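Local atomic coordinates of cellulose binding protein (Clavibacter michiganensis, PDB entry 4JJO), a protein that binds polysaccharides such as cellulose as the expansin part of a larger, probably cellulose-hydrolysing enzyme, and is associated with loosening of plant cell walls. Residues 35-40 with 50-55; 59-64 with 81-86; 112-117 with 123-128; 149-152 with 156-159; 170-173 with 177-180. All coordinates share one frame; numbering follows the deposited sequence.

Two mainly beta domains in a row are sampled here, in chain order. Contacts 1 and 2 lie in the N-terminal double-psi beta-barrel domain, about 11 Å apart between centres, and share a sheet: 51-56 and 34-38 both neighbour strand 59-69, which also meets helix 81-87. Contacts 3, 4 and 5 are hairpins of the antiparallel sheet of the expansin C-terminal domain; contact 3 touches the other two, its strand 124-128 pairing with 156-157, while contact 5 lies about 16 Å from contacts 3 and 4, centre to centre. Some 22 to 31 Å separates the contact centres of one domain from those of the other, and no contact of one domain touches one of the other.

Contact 1. Residues 35-40 with 50-55; sequences VAVSSP and TFLDVT
The backbones of V35 and L52 run well apart, their CA atoms 8.5 Å from one another, so strands 34-38 and 51-56 meet here through side chains rather than as paired neighbours. One methyl does the work from the second strand: L52 CD1 lies 4.0 Å from V35 CG1 and 4.1 Å from V37 CG1, touching both valines at once. L52 crosses V35 at about a right angle and V37 more obliquely. Torsions explain how a single carbon can serve two partners. In L52, CG lies beside the backbone N (chi1 -52°), and CD1 extends from there toward the valines; in V35, chi1 of 63° sets CG1 between N and the carbonyl carbon, on the side from which the leucine comes. Being two positions apart on one strand, the valines point to the same face and set their CG1 methyls next to each other. All three residues are buried, and the atoms that touch are methyls. This is the interior of a double-psi beta-barrel, in which strand 59-69 lies between these two strands in the sheet and bonds to both through its backbone. L77 of strand 76-80 touches V35, V37, L52 and V54, and so extends the same aliphatic cluster.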
# COMPACT_ATOMS: atom_id res chain seq x y z
N VAL A 35 0.73 -0.10 10.30
CA VAL A 35 0.37 1.16 10.94
C VAL A 35 -0.81 1.82 10.25
O VAL A 35 -1.00 1.67 9.04
CB VAL A 35 1.56 2.13 10.93
CG1 VAL A 35 1.95 2.48 9.50
CG2 VAL A 35 1.24 3.39 11.72
N ALA A 36 -1.62 2.53 11.03
CA ALA A 36 -2.66 3.38 10.50
C ALA A 36 -2.21 4.83 10.64
O ALA A 36 -1.73 5.24 11.70
CB ALA A 36 -3.96 3.17 11.25
N VAL A 37 -2.35 5.60 9.56
CA VAL A 37 -1.85 6.97 9.55
C VAL A 37 -2.99 7.97 9.45
O VAL A 37 -4.09 7.64 9.02
CB VAL A 37 -0.87 7.20 8.38
CG1 VAL A 37 0.38 6.34 8.56
CG2 VAL A 37 -1.54 6.91 7.04
N SER A 38 -2.71 9.21 9.85
CA SER A 38 -3.72 10.26 9.84
C SER A 38 -4.24 10.48 8.43
O SER A 38 -3.59 10.12 7.45
CB SER A 38 -3.15 11.56 10.41
OG SER A 38 -2.08 12.04 9.61
N SER A 39 -5.43 11.07 8.32
CA SER A 39 -6.08 11.24 7.04
C SER A 39 -5.23 12.03 6.05
O SER A 39 -5.15 11.67 4.88
CB SER A 39 -7.45 11.89 7.21
OG SER A 39 -8.34 11.01 7.87
N PRO A 40 -4.58 13.11 6.51
CA PRO A 40 -3.69 13.86 5.60
C PRO A 40 -2.50 13.04 5.12
O PRO A 40 -2.09 13.17 3.97
CB PRO A 40 -3.21 15.03 6.47
CG PRO A 40 -4.26 15.19 7.51
CD PRO A 40 -4.74 13.80 7.80
N THR A 50 3.36 1.95 1.25
CA THR A 50 4.64 2.54 1.62
C THR A 50 5.04 2.09 3.02
O THR A 50 4.24 1.51 3.76
CB THR A 50 4.61 4.08 1.57
OG1 THR A 50 3.76 4.60 2.60
CG2 THR A 50 4.15 4.57 0.21
N PHE A 51 6.28 2.38 3.39
CA PHE A 51 6.81 1.93 4.67
C PHE A 51 7.36 3.10 5.47
O PHE A 51 7.95 4.03 4.91
CB PHE A 51 7.91 0.89 4.44
CG PHE A 51 7.40 -0.43 3.95
CD1 PHE A 51 7.27 -1.51 4.82
CD2 PHE A 51 7.04 -0.60 2.63
CE1 PHE A 51 6.79 -2.72 4.37
CE2 PHE A 51 6.56 -1.82 2.17
CZ PHE A 51 6.43 -2.88 3.05
N LEU A 52 7.16 3.05 6.78
CA LEU A 52 7.73 4.03 7.69
C LEU A 52 8.78 3.36 8.56
O LEU A 52 8.56 2.25 9.05
CB LEU A 52 6.64 4.60 8.61
CG LEU A 52 5.37 5.15 7.98
CD1 LEU A 52 4.41 5.62 9.07
CD2 LEU A 52 5.69 6.28 7.02
N ASP A 53 9.91 4.02 8.75
CA ASP A 53 10.84 3.62 9.79
C ASP A 53 10.57 4.47 11.02
O ASP A 53 10.81 5.68 11.02
CB ASP A 53 12.30 3.78 9.35
CG ASP A 53 12.81 2.56 8.61
OD1 ASP A 53 12.16 1.50 8.71
OD2 ASP A 53 13.86 2.65 7.94
N VAL A 54 10.04 3.83 12.06
CA VAL A 54 9.60 4.53 13.26
C VAL A 54 10.60 4.33 14.39
O VAL A 54 10.91 3.20 14.76
CB VAL A 54 8.23 4.00 13.72
CG1 VAL A 54 7.73 4.80 14.91
CG2 VAL A 54 7.22 4.07 12.58
N THR A 55 11.10 5.44 14.93
CA THR A 55 12.02 5.39 16.06
C THR A 55 11.30 5.72 17.35
O THR A 55 10.69 6.78 17.49
CB THR A 55 13.19 6.37 15.87
OG1 THR A 55 13.94 6.01 14.70
CG2 THR A 55 14.11 6.34 17.08

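Contact 2. Residues 59-64 with 81-86; sequences GTVRVQ and EEAFRA
V63 meets A83 where strand 59-69 runs past helix 81-87, and its short side chain can be followed atom by atom. CB leaves the strand toward the helix but stops short of it, leaving the approach to its branches. CG1, placed beside the backbone N by a chi1 of -68°, carries the contact: it lies 3.6 Å from A83 CB, methyl against methyl. CG2 is set between N and the carbonyl carbon and turns instead toward strand 51-56, meeting L52 CB and V54 CG2. The valine is thus divided between helix and neighbouring strand. Two residues earlier V61 repeats the approach less closely, with its CG1 4.3 Å from A83 CB and 4.2 Å from A83 O. The methyl of A83 consequently faces two valines of the same strand face, and the CA atoms of V61 and A83 come within 6.7 Å. In the double-psi beta-barrel domain the short helix directly follows strand 76-80, and S80 OG is hydrogen-bonded to A83 N in its first turn. F84 faces away from the strand and meets the H9 ring edge-to-face. The side-chain contact between the two segments is aliphatic, with one backbone carbonyl at its margin, and the fit probably owes more to shape and the burial of methyls than to directional bonds.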
# COMPACT_ATOMS: atom_id res chain seq x y z
N GLY A 59 14.12 1.51 20.20
CA GLY A 59 14.84 1.38 18.95
C GLY A 59 14.00 1.80 17.76
O GLY A 59 13.19 2.71 17.84
N THR A 60 14.21 1.11 16.64
CA THR A 60 13.54 1.46 15.39
C THR A 60 12.94 0.23 14.73
O THR A 60 13.58 -0.81 14.63
CB THR A 60 14.51 2.13 14.41
OG1 THR A 60 15.06 3.31 15.00
CG2 THR A 60 13.81 2.49 13.11
N VAL A 61 11.70 0.37 14.26
CA VAL A 61 11.02 -0.71 13.55
C VAL A 61 10.43 -0.18 12.25
O VAL A 61 10.05 0.99 12.15
CB VAL A 61 9.90 -1.33 14.40
CG1 VAL A 61 8.76 -0.34 14.59
CG2 VAL A 61 9.39 -2.61 13.76
N ARG A 62 10.36 -1.05 11.24
CA ARG A 62 9.77 -0.69 9.96
C ARG A 62 8.35 -1.22 9.88
O ARG A 62 8.10 -2.39 10.18
CB ARG A 62 10.61 -1.27 8.82
CG ARG A 62 10.07 -0.97 7.43
CD ARG A 62 11.12 -1.24 6.37
NE ARG A 62 12.25 -0.32 6.49
CZ ARG A 62 13.25 -0.24 5.63
NH1 ARG A 62 13.29 -1.02 4.56
NH2 ARG A 62 14.22 0.64 5.83
N VAL A 63 7.41 -0.36 9.49
CA VAL A 63 6.01 -0.74 9.40
C VAL A 63 5.42 -0.40 8.03
O VAL A 63 5.78 0.60 7.42
CB VAL A 63 5.16 -0.06 10.50
CG1 VAL A 63 5.53 -0.60 11.87
CG2 VAL A 63 5.33 1.45 10.45
N GLN A 64 4.52 -1.26 7.57
CA GLN A 64 3.81 -1.03 6.32
C GLN A 64 2.57 -0.18 6.58
O GLN A 64 1.78 -0.48 7.48
CB GLN A 64 3.39 -2.36 5.68
CG GLN A 64 2.56 -2.20 4.41
CD GLN A 64 2.19 -3.53 3.75
OE1 GLN A 64 1.69 -3.55 2.63
NE2 GLN A 64 2.45 -4.64 4.44
N GLU A 81 -0.07 -3.62 17.54
CA GLU A 81 0.38 -3.97 18.88
C GLU A 81 1.82 -4.46 18.84
O GLU A 81 2.62 -4.14 19.72
CB GLU A 81 -0.53 -5.05 19.48
CG GLU A 81 -1.93 -4.56 19.82
CD GLU A 81 -2.82 -5.67 20.34
OE1 GLU A 81 -2.50 -6.86 20.11
OE2 GLU A 81 -3.84 -5.35 20.99
N GLU A 82 2.16 -5.21 17.80
CA GLU A 82 3.48 -5.83 17.70
C GLU A 82 4.58 -4.80 17.46
O GLU A 82 5.67 -4.91 18.03
CB GLU A 82 3.49 -6.89 16.60
CG GLU A 82 2.66 -8.13 16.94
CD GLU A 82 1.18 -7.96 16.65
OE1 GLU A 82 0.79 -6.91 16.09
OE2 GLU A 82 0.39 -8.87 16.97
N ALA A 83 4.30 -3.82 16.61
CA ALA A 83 5.25 -2.74 16.37
C ALA A 83 5.41 -1.89 17.63
O ALA A 83 6.52 -1.49 17.98
CB ALA A 83 4.80 -1.88 15.20
N PHE A 84 4.30 -1.63 18.30
CA PHE A 84 4.31 -0.83 19.51
C PHE A 84 5.14 -1.49 20.62
O PHE A 84 5.88 -0.81 21.33
CB PHE A 84 2.88 -0.60 19.99
CG PHE A 84 2.77 0.38 21.12
CD1 PHE A 84 2.41 1.70 20.88
CD2 PHE A 84 3.02 -0.01 22.42
CE1 PHE A 84 2.30 2.60 21.92
CE2 PHE A 84 2.92 0.89 23.46
CZ PHE A 84 2.57 2.20 23.21
N ARG A 85 5.01 -2.80 20.76
CA ARG A 85 5.75 -3.53 21.79
C ARG A 85 7.25 -3.52 21.51
O ARG A 85 8.05 -3.58 22.44
CB ARG A 85 5.27 -4.99 21.88
CG ARG A 85 3.86 -5.15 22.40
CD ARG A 85 3.66 -6.52 23.02
NE ARG A 85 2.26 -6.77 23.34
CZ ARG A 85 1.39 -7.37 22.54
NH1 ARG A 85 1.75 -7.82 21.34
NH2 ARG A 85 0.14 -7.54 22.95
N ALA A 86 7.61 -3.45 20.24
CA ALA A 86 9.01 -3.45 19.85
C ALA A 86 9.66 -2.12 20.22
O ALA A 86 10.85 -2.05 20.50
CB ALA A 86 9.15 -3.71 18.37

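Contact 3. Residues 112-117 with 123-128; sequences IRVKEG and AGLQVL
R113 lays its guanidinium beside the side-chain amide of Q126, the two planes only 10° apart, and sends two N-H groups to one oxygen. NE reaches Q126 OE1 at 3.1 Å, nearly along the C=O axis, while NH2 reaches the same OE1 at 2.8 Å from a direction tilted out of the amide plane. A bend at chi3 (63°) turns the arginine so that this edge, rather than its far end, faces the glutamine, whose chain is extended. Both groups have further partners: R113 NH1 bonds to I18 O and Q126 NE2 to S24 O, which ties this face of the sheet to the N-terminal domain. Beneath the pair the backbones form a beta hairpin of the expansin C-terminal domain, the segments 112-114 and 124-128 running antiparallel, 157° between their directions. R113 and Q126 are a hydrogen-bonded pair, R113 N to Q126 O at 3.0 Å and Q126 N to R113 O at 2.9 Å; a further bond of 2.8 Å from K115 N to G124 O continues the ladder toward the turn. The opposite face is aliphatic. There V114 CG2 meets L125 CD2 at 3.6 Å, the two side chains side by side, and I112 CD1 approaches V127 CG2 at 3.7 Å. L125 and V127 continue this packing onto strands 134-141 and 167-173, and I112 onto L181 and L184, in the core of the domain.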
# COMPACT_ATOMS: atom_id res chain seq x y z
N ILE A 112 -0.04 -7.60 -9.15
CA ILE A 112 -1.32 -6.96 -9.43
C ILE A 112 -2.44 -7.89 -8.98
O ILE A 112 -2.44 -9.07 -9.32
CB ILE A 112 -1.50 -6.69 -10.93
CG1 ILE A 112 -0.42 -5.74 -11.45
CG2 ILE A 112 -2.89 -6.14 -11.22
CD1 ILE A 112 -0.37 -4.41 -10.74
N ARG A 113 -3.39 -7.35 -8.22
CA ARG A 113 -4.60 -8.10 -7.90
C ARG A 113 -5.81 -7.40 -8.50
O ARG A 113 -6.11 -6.25 -8.18
CB ARG A 113 -4.79 -8.25 -6.38
CG ARG A 113 -6.09 -8.96 -6.03
CD ARG A 113 -6.17 -9.38 -4.57
NE ARG A 113 -6.16 -8.24 -3.66
CZ ARG A 113 -6.70 -8.23 -2.45
NH1 ARG A 113 -7.32 -9.30 -1.98
NH2 ARG A 113 -6.63 -7.14 -1.70
N VAL A 114 -6.49 -8.11 -9.39
CA VAL A 114 -7.74 -7.61 -9.94
C VAL A 114 -8.80 -7.75 -8.86
O VAL A 114 -8.90 -8.78 -8.20
CB VAL A 114 -8.17 -8.41 -11.18
CG1 VAL A 114 -9.50 -7.90 -11.69
CG2 VAL A 114 -7.11 -8.31 -12.26
N LYS A 115 -9.59 -6.70 -8.66
CA LYS A 115 -10.62 -6.70 -7.64
C LYS A 115 -11.70 -7.71 -7.98
O LYS A 115 -12.06 -7.88 -9.15
CB LYS A 115 -11.26 -5.32 -7.51
CG LYS A 115 -12.15 -5.18 -6.29
CD LYS A 115 -12.83 -3.83 -6.22
CE LYS A 115 -13.59 -3.70 -4.91
NZ LYS A 115 -14.46 -2.49 -4.84
N GLU A 116 -12.23 -8.39 -6.97
CA GLU A 116 -13.36 -9.30 -7.14
C GLU A 116 -14.48 -8.55 -7.85
O GLU A 116 -14.75 -7.39 -7.52
CB GLU A 116 -13.85 -9.78 -5.77
CG GLU A 116 -12.94 -10.78 -5.06
CD GLU A 116 -11.81 -10.11 -4.30
OE1 GLU A 116 -11.67 -8.86 -4.36
OE2 GLU A 116 -11.05 -10.83 -3.62
N GLY A 117 -15.14 -9.20 -8.80
CA GLY A 117 -16.24 -8.58 -9.52
C GLY A 117 -15.84 -7.86 -10.79
O GLY A 117 -16.70 -7.47 -11.58
N ALA A 123 -13.49 -2.47 -13.91
CA ALA A 123 -12.50 -3.26 -13.21
C ALA A 123 -11.72 -2.42 -12.21
O ALA A 123 -11.61 -1.21 -12.34
CB ALA A 123 -11.55 -3.91 -14.20
N GLY A 124 -11.19 -3.10 -11.20
CA GLY A 124 -10.32 -2.49 -10.23
C GLY A 124 -9.00 -3.24 -10.16
O GLY A 124 -8.98 -4.47 -10.24
N LEU A 125 -7.91 -2.50 -10.03
CA LEU A 125 -6.59 -3.11 -9.89
C LEU A 125 -5.91 -2.58 -8.64
O LEU A 125 -5.98 -1.39 -8.32
CB LEU A 125 -5.70 -2.80 -11.09
CG LEU A 125 -6.12 -3.29 -12.47
CD1 LEU A 125 -5.00 -3.00 -13.45
CD2 LEU A 125 -6.46 -4.76 -12.46
N GLN A 126 -5.26 -3.49 -7.92
CA GLN A 126 -4.43 -3.11 -6.79
C GLN A 126 -2.98 -3.43 -7.10
O GLN A 126 -2.67 -4.54 -7.54
CB GLN A 126 -4.89 -3.87 -5.55
CG GLN A 126 -4.00 -3.67 -4.34
CD GLN A 126 -4.55 -4.36 -3.11
OE1 GLN A 126 -4.78 -5.57 -3.13
NE2 GLN A 126 -4.78 -3.59 -2.05
N VAL A 127 -2.10 -2.46 -6.89
CA VAL A 127 -0.69 -2.65 -7.14
C VAL A 127 0.04 -2.92 -5.84
O VAL A 127 -0.02 -2.12 -4.90
CB VAL A 127 -0.06 -1.43 -7.82
CG1 VAL A 127 1.41 -1.69 -8.12
CG2 VAL A 127 -0.82 -1.08 -9.09
N LEU A 128 0.71 -4.06 -5.78
CA LEU A 128 1.40 -4.49 -4.58
C LEU A 128 2.91 -4.38 -4.76
O LEU A 128 3.44 -4.70 -5.82
CB LEU A 128 1.01 -5.93 -4.25
CG LEU A 128 -0.50 -6.14 -4.08
CD1 LEU A 128 -0.88 -7.60 -4.27
CD2 LEU A 128 -0.94 -5.64 -2.72

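Contact 4. Residues 149-152 with 156-159; sequences TRTD and WVTP
T149 and V157 form an antiparallel hydrogen-bonded pair: T149 N donates to V157 O at 2.8 Å, and V157 N returns a bond to T149 O of the same length. R150 and W156 follow as the non-hydrogen-bonded pair. Their side chains lie alongside each other, and the interaction changes in kind along the arginine. R150 CB sits over the six-membered ring of W156, 3.7 Å from its centroid, as a CH-pi contact. Farther out the guanidinium is inclined at 55° to the ring, so it is no parallel stack; W156 CH2 comes under the middle of one of its faces, and NH1 lies 3.3 Å from W156 CZ2. The bend at chi3 (-56°) sets the group beside the CZ2-CH2 rim of the indole, and R150 NH2 is bonded to I134 O. On the side of V157, T151 CG2 meets V157 CG1 at 3.6 Å, the two side chains crossing at about a right angle. T151 OG1 is bonded to Y155 O and Y153 N in the loop. W156 packs on I134, V137 and L148, while its backbone pairs with L125. The whole is a short beta hairpin of the expansin C-terminal domain, joining strands 144-150 and 156-157 within its antiparallel sheet.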
# COMPACT_ATOMS: atom_id res chain seq x y z
N THR A 149 -8.54 5.47 -12.05
CA THR A 149 -8.84 6.41 -10.98
C THR A 149 -8.45 5.82 -9.64
O THR A 149 -8.84 4.70 -9.31
CB THR A 149 -10.34 6.74 -10.98
OG1 THR A 149 -10.69 7.39 -12.21
CG2 THR A 149 -10.70 7.65 -9.81
N ARG A 150 -7.67 6.57 -8.86
CA ARG A 150 -7.25 6.10 -7.54
C ARG A 150 -8.41 6.17 -6.56
O ARG A 150 -8.94 7.25 -6.30
CB ARG A 150 -6.09 6.95 -7.01
CG ARG A 150 -5.48 6.42 -5.72
CD ARG A 150 -4.80 7.51 -4.90
NE ARG A 150 -3.77 8.23 -5.63
CZ ARG A 150 -2.51 7.82 -5.78
NH1 ARG A 150 -2.11 6.67 -5.26
NH2 ARG A 150 -1.65 8.57 -6.46
N THR A 151 -8.80 5.02 -6.01
CA THR A 151 -9.82 5.00 -4.97
C THR A 151 -9.17 5.29 -3.62
O THR A 151 -7.95 5.23 -3.48
CB THR A 151 -10.53 3.63 -4.87
OG1 THR A 151 -9.64 2.66 -4.29
CG2 THR A 151 -10.99 3.14 -6.24
N ASP A 152 -10.00 5.59 -2.63
CA ASP A 152 -9.50 5.85 -1.29
C ASP A 152 -9.39 4.56 -0.48
O ASP A 152 -9.17 4.61 0.73
CB ASP A 152 -10.40 6.86 -0.57
CG ASP A 152 -11.78 6.31 -0.27
OD1 ASP A 152 -12.10 5.19 -0.73
OD2 ASP A 152 -12.54 7.00 0.43
N TRP A 156 -7.29 0.89 -7.98
CA TRP A 156 -7.39 1.81 -9.10
C TRP A 156 -8.49 1.29 -10.00
O TRP A 156 -8.48 0.12 -10.37
CB TRP A 156 -6.07 1.86 -9.87
CG TRP A 156 -4.94 2.43 -9.09
CD1 TRP A 156 -4.18 1.80 -8.15
CD2 TRP A 156 -4.42 3.77 -9.19
NE1 TRP A 156 -3.23 2.66 -7.65
CE2 TRP A 156 -3.35 3.87 -8.28
CE3 TRP A 156 -4.76 4.88 -9.96
CZ2 TRP A 156 -2.62 5.04 -8.12
CZ3 TRP A 156 -4.03 6.05 -9.80
CH2 TRP A 156 -2.97 6.12 -8.89
N VAL A 157 -9.45 2.15 -10.35
CA VAL A 157 -10.62 1.68 -11.09
C VAL A 157 -10.76 2.33 -12.47
O VAL A 157 -10.23 3.40 -12.74
CB VAL A 157 -11.93 1.89 -10.30
CG1 VAL A 157 -11.90 1.08 -9.01
CG2 VAL A 157 -12.17 3.36 -10.02
N THR A 158 -11.49 1.64 -13.33
CA THR A 158 -11.68 2.07 -14.71
C THR A 158 -12.79 3.10 -14.82
O THR A 158 -13.87 2.93 -14.25
CB THR A 158 -12.03 0.86 -15.60
OG1 THR A 158 -13.16 0.18 -15.04
CG2 THR A 158 -10.86 -0.10 -15.69
N PRO A 159 -12.54 4.20 -15.56
CA PRO A 159 -13.55 5.22 -15.83
C PRO A 159 -14.45 4.81 -16.99
O PRO A 159 -15.48 5.44 -17.23
CB PRO A 159 -12.71 6.44 -16.22
CG PRO A 159 -11.50 5.86 -16.84
CD PRO A 159 -11.22 4.57 -16.11

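Contact 5. Residues 170-173 with 177-180; sequences KVTD and RAVV
Two torsions bring D173 and R177 together: a chi1 of 69° tucks the D173 carboxylate between its own N and carbonyl carbon, on the side of the partner strand, and a chi3 of -66° bends the arginine so that its NE edge turns to the acid. The salt bridge is side-on, and OD2 takes both donors. R177 NE uses the syn lone pair of D173 OD2 at 2.8 Å; R177 NH2 comes to D173 OD2 at 3.1 Å from above the carboxylate plane, which stands 49° from the guanidinium. D173 OD1 accepts from R177 N at 2.9 Å, and also from Y175 N in the turn. These bonds close the end of a beta hairpin between strands 167-173 and 178-184 in the expansin C-terminal domain. R177 NH2 has a second anionic partner in D104, on the loop that leads from the barrel's strand 95-101 to strand 111-114; two nearby carboxylates would be expected to favour the charged guanidinium. Behind the salt bridge the ladder runs on with D173 N to R177 O at 2.8 Å, then V171 N to V179 O at 3.0 Å and V179 N to V171 O at 2.9 Å. V171 CB meets V179 CG2 at 3.9 Å on the face where both touch F198. On the reverse face K170 CD rests 3.9 Å from V180 CG2, and the lysine makes a cation-pi contact with W145.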
# COMPACT_ATOMS: atom_id res chain seq x y z
N LYS A 170 0.47 -0.32 -17.12
CA LYS A 170 1.62 0.55 -16.89
C LYS A 170 1.47 1.27 -15.56
O LYS A 170 0.50 1.99 -15.33
CB LYS A 170 1.78 1.57 -18.01
CG LYS A 170 2.96 2.50 -17.79
CD LYS A 170 3.55 2.96 -19.11
CE LYS A 170 2.53 3.70 -19.95
NZ LYS A 170 3.13 4.20 -21.21
N VAL A 171 2.46 1.08 -14.69
CA VAL A 171 2.46 1.71 -13.38
C VAL A 171 3.67 2.65 -13.27
O VAL A 171 4.81 2.23 -13.44
CB VAL A 171 2.52 0.67 -12.26
CG1 VAL A 171 2.37 1.34 -10.90
CG2 VAL A 171 1.42 -0.37 -12.45
N THR A 172 3.38 3.92 -12.99
CA THR A 172 4.42 4.94 -12.86
C THR A 172 4.44 5.41 -11.41
O THR A 172 3.40 5.77 -10.86
CB THR A 172 4.13 6.14 -13.78
OG1 THR A 172 3.88 5.68 -15.11
CG2 THR A 172 5.31 7.11 -13.79
N ASP A 173 5.61 5.43 -10.79
CA ASP A 173 5.70 5.81 -9.38
C ASP A 173 5.97 7.31 -9.22
O ASP A 173 6.14 8.02 -10.21
CB ASP A 173 6.75 4.98 -8.64
CG ASP A 173 8.18 5.28 -9.08
OD1 ASP A 173 8.42 6.32 -9.72
OD2 ASP A 173 9.07 4.47 -8.74
N ARG A 177 9.37 6.70 -12.44
CA ARG A 177 9.80 5.40 -12.94
C ARG A 177 8.59 4.55 -13.30
O ARG A 177 7.61 4.52 -12.56
CB ARG A 177 10.64 4.70 -11.88
CG ARG A 177 11.84 5.52 -11.42
CD ARG A 177 12.63 4.82 -10.33
NE ARG A 177 11.85 4.69 -9.10
CZ ARG A 177 12.37 4.41 -7.91
NH1 ARG A 177 13.68 4.22 -7.77
NH2 ARG A 177 11.58 4.32 -6.85
N ALA A 178 8.67 3.88 -14.44
CA ALA A 178 7.54 3.10 -14.94
C ALA A 178 7.88 1.63 -15.13
O ALA A 178 8.99 1.28 -15.52
CB ALA A 178 7.05 3.69 -16.26
N VAL A 179 6.90 0.78 -14.84
CA VAL A 179 6.97 -0.63 -15.20
C VAL A 179 5.79 -0.97 -16.09
O VAL A 179 4.66 -0.52 -15.84
CB VAL A 179 6.96 -1.57 -13.98
CG1 VAL A 179 8.23 -1.39 -13.16
CG2 VAL A 179 5.72 -1.35 -13.13
N VAL A 180 6.04 -1.76 -17.13
CA VAL A 180 4.98 -2.23 -18.01
C VAL A 180 4.80 -3.72 -17.79
O VAL A 180 5.75 -4.49 -17.90
CB VAL A 180 5.30 -1.94 -19.48
CG1 VAL A 180 4.27 -2.58 -20.39
CG2 VAL A 180 5.38 -0.44 -19.72